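Triacylglycerol lipase (Clostridium botulinum, PDB 5AH1) hydrolyses ester bonds, including those of synthetic polyesters, and is probably a triacylglycerol lipase of the alpha/beta-hydrolase fold. Local coordinates at residues A[226-231]-A[427-432]. Numbering follows the deposited sequence. Where two conformers were deposited one is given.
With K (potassium ion), chain C.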
ATOM      1  N   THR A 226       3.941   7.650  -1.300  1.00  7.26           N
ATOM      2  CA  THR A 226       2.684   6.903  -1.258  1.00  7.35           C
ATOM      3  C   THR A 226       1.951   7.095  -2.577  1.00  6.88           C
ATOM      4  O   THR A 226       1.955   8.182  -3.147  1.00  8.45           O
ATOM      5  CB  THR A 226       1.793   7.291  -0.037  1.00  7.06           C
ATOM      6  OG1 THR A 226       1.203   8.587  -0.208  1.00  7.84           O
ATOM      7  CG2 THR A 226       2.585   7.261   1.244  1.00  7.15           C
ATOM      8  N   ILE A 227       1.371   6.005  -3.080  1.00  6.79           N
ATOM      9  CA  ILE A 227       0.653   5.991  -4.346  1.00  7.17           C
ATOM     10  C   ILE A 227      -0.688   5.309  -4.083  1.00  6.48           C
ATOM     11  O   ILE A 227      -0.731   4.149  -3.694  1.00  7.66           O
ATOM     12  CB  ILE A 227       1.436   5.230  -5.445  1.00  7.57           C
ATOM     13  CG1 ILE A 227       2.841   5.801  -5.640  1.00  9.01           C
ATOM     14  CG2 ILE A 227       0.642   5.255  -6.749  1.00  7.95           C
ATOM     15  CD1 ILE A 227       3.657   5.021  -6.681  1.00  9.41           C
ATOM     16  N   SER A 228      -1.772   6.049  -4.282  1.00  6.80           N
ATOM     17  CA  SER A 228      -3.124   5.521  -4.067  1.00  8.11           C
ATOM     18  C   SER A 228      -3.348   5.062  -2.627  1.00  7.61           C
ATOM     19  O   SER A 228      -4.099   4.117  -2.359  1.00  8.83           O
ATOM     20  CB  SER A 228      -3.408   4.349  -5.010  1.00  8.79           C
ATOM     21  OG  SER A 228      -3.006   4.623  -6.343  1.00  9.23           O
ATOM     22  N   THR A 229      -2.697   5.732  -1.692  1.00  7.19           N
ATOM     23  CA  THR A 229      -2.668   5.258  -0.312  1.00  6.49           C
ATOM     24  C   THR A 229      -3.820   5.835   0.522  1.00  6.56           C
ATOM     25  O   THR A 229      -4.089   7.037   0.456  1.00  6.78           O
ATOM     26  CB  THR A 229      -1.326   5.617   0.347  1.00  6.85           C
ATOM     27  OG1 THR A 229      -0.299   4.865  -0.294  1.00  7.37           O
ATOM     28  CG2 THR A 229      -1.295   5.323   1.855  1.00  7.35           C
ATOM     29  N   PRO A 230      -4.483   4.981   1.318  1.00  6.46           N
ATOM     30  CA  PRO A 230      -5.497   5.471   2.262  1.00  6.52           C
ATOM     31  C   PRO A 230      -4.845   6.120   3.485  1.00  7.12           C
ATOM     32  O   PRO A 230      -4.864   5.587   4.587  1.00  7.28           O
ATOM     33  CB  PRO A 230      -6.251   4.205   2.638  1.00  6.73           C
ATOM     34  CG  PRO A 230      -5.204   3.128   2.563  1.00  7.08           C
ATOM     35  CD  PRO A 230      -4.338   3.512   1.382  1.00  7.38           C
ATOM     36  N   ASN A 231      -4.224   7.274   3.282  1.00  6.18           N
ATOM     37  CA  ASN A 231      -3.553   7.936   4.388  1.00  5.88           C
ATOM     38  C   ASN A 231      -4.529   8.381   5.489  1.00  6.63           C
ATOM     39  O   ASN A 231      -4.141   8.476   6.659  1.00  6.80           O
ATOM     40  CB  ASN A 231      -2.710   9.111   3.894  1.00  6.53           C
ATOM     41  CG  ASN A 231      -1.381   8.678   3.271  1.00  7.56           C
ATOM     42  OD1 ASN A 231      -0.600   7.970   3.899  1.00  7.51           O
ATOM     43  ND2 ASN A 231      -1.112   9.135   2.051  1.00  7.84           N
ATOM     44  N   MET A 427      -5.678   0.004  -9.425  0.50  9.11           N
ATOM     45  CA  MET A 427      -4.722  -1.016  -9.846  0.50  9.30           C
ATOM     46  C   MET A 427      -3.964  -0.599 -11.121  0.50  9.05           C
ATOM     47  O   MET A 427      -2.835  -1.051 -11.354  0.50  9.62           O
ATOM     48  CB  MET A 427      -5.428  -2.369 -10.025  0.50 10.86           C
ATOM     49  CG  MET A 427      -6.004  -2.925  -8.731  0.50 11.93           C
ATOM     50  SD  MET A 427      -6.379  -4.693  -8.786  0.50 12.97           S
ATOM     51  CE  MET A 427      -7.521  -4.798 -10.156  0.50 12.45           C
ATOM     52  N   ASP A 428      -4.570   0.262 -11.938  1.00  9.19           N
ATOM     53  CA  ASP A 428      -3.942   0.708 -13.187  1.00  9.57           C
ATOM     54  C   ASP A 428      -2.550   1.278 -12.948  1.00  8.60           C
ATOM     55  O   ASP A 428      -1.651   1.124 -13.786  1.00  9.54           O
ATOM     56  CB  ASP A 428      -4.757   1.821 -13.841  1.00  9.76           C
ATOM     57  CG  ASP A 428      -6.079   1.349 -14.433  1.00  9.71           C
ATOM     58  OD1 ASP A 428      -6.228   0.136 -14.726  1.00 12.18           O
ATOM     59  OD2 ASP A 428      -6.981   2.206 -14.611  1.00 10.15           O
ATOM     60  N   ILE A 429      -2.373   1.985 -11.837  1.00  9.08           N
ATOM     61  CA  ILE A 429      -1.111   2.674 -11.571  1.00  9.00           C
ATOM     62  C   ILE A 429       0.039   1.715 -11.263  1.00  9.35           C
ATOM     63  O   ILE A 429       1.204   2.111 -11.325  1.00  9.86           O
ATOM     64  CB  ILE A 429      -1.278   3.749 -10.447  1.00  9.46           C
ATOM     65  CG1 ILE A 429      -0.030   4.639 -10.292  1.00 10.04           C
ATOM     66  CG2 ILE A 429      -1.675   3.078  -9.109  1.00  8.59           C
ATOM     67  CD1 ILE A 429       0.398   5.373 -11.566  1.00 10.46           C
ATOM     68  N   VAL A 430      -0.278   0.463 -10.924  1.00  8.77           N
ATOM     69  CA  VAL A 430       0.754  -0.569 -10.799  1.00  8.84           C
ATOM     70  C   VAL A 430       0.703  -1.558 -11.979  1.00 10.11           C
ATOM     71  O   VAL A 430       1.260  -2.663 -11.899  1.00 11.02           O
ATOM     72  CB  VAL A 430       0.707  -1.308  -9.431  1.00  9.63           C
ATOM     73  CG1 VAL A 430       1.020  -0.348  -8.312  1.00 10.28           C
ATOM     74  CG2 VAL A 430      -0.643  -1.982  -9.180  1.00 10.79           C
ATOM     75  N   GLY A 431       0.091  -1.145 -13.088  1.00 10.97           N
ATOM     76  CA  GLY A 431       0.183  -1.911 -14.329  1.00 11.06           C
ATOM     77  C   GLY A 431      -0.944  -2.889 -14.592  1.00 11.32           C
ATOM     78  O   GLY A 431      -0.916  -3.622 -15.581  1.00 12.06           O
ATOM     79  N   THR A 432      -1.943  -2.890 -13.717  1.00 12.03           N
ATOM     80  CA  THR A 432      -3.093  -3.779 -13.805  1.00 12.36           C
ATOM     81  C   THR A 432      -4.370  -2.919 -13.923  1.00 12.40           C
ATOM     82  O   THR A 432      -5.104  -2.738 -12.945  1.00 11.36           O
ATOM     83  CB  THR A 432      -3.123  -4.687 -12.560  1.00 12.36           C
ATOM     84  OG1 THR A 432      -1.928  -5.487 -12.547  1.00 13.60           O
ATOM     85  CG2 THR A 432      -4.331  -5.617 -12.555  1.00 12.89           C
TER
HETATM   86  K     K C1456      -8.645   0.599 -15.473  1.00 12.62           K
HETATM   87  O   HOH W   1     -10.448   0.044 -17.016  1.00 16.39           O
HETATM   88  O   HOH W   2      -8.695  -1.836 -15.442  1.00 16.11           O
HETATM   89  O   HOH W   3      -7.119   0.339 -17.509  1.00 21.68           O
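With chi1 of I227 at -56°, its CG2 branch lies opposite the backbone N and faces I429, whose own chi1 of -171° swings CG1 back toward I227. The two branches meet at 3.7 Å between I227 CG2 and I429 CG1, and I429 CG2 lies almost as close, so one methyl of the strand residue rests against both arms of its partner. The neighbouring side chain, S228, sets its hydroxyl beside the CG2 methyl of I429, with S228 OG 3.4 Å from I429 CG2. That approach is van der Waals contact; the polar end of S228 is satisfied by a hydrogen bond with T333 OG1. No hydrogen bond joins 226-231 to 427-432, and the contact is small and buried, with H181 and L58 also packing on I429.

I429 sits in a short 3-10 turn (428-429): M427 O accepts both V430 N, at 3.0 Å, and T432 N. One residue earlier, the carboxylate of D428 grips a potassium ion with both oxygens, at 2.6 Å from OD1 and 2.5 Å from OD2, while D425, the carbonyl of P351 and three waters complete the site. The example illustrates how an alpha/beta-hydrolase packs the loop between strand 415-417 and helix 437-448 against the C-terminal end of the central parallel strand 221-227, here near the probable nucleophile elbow around S182.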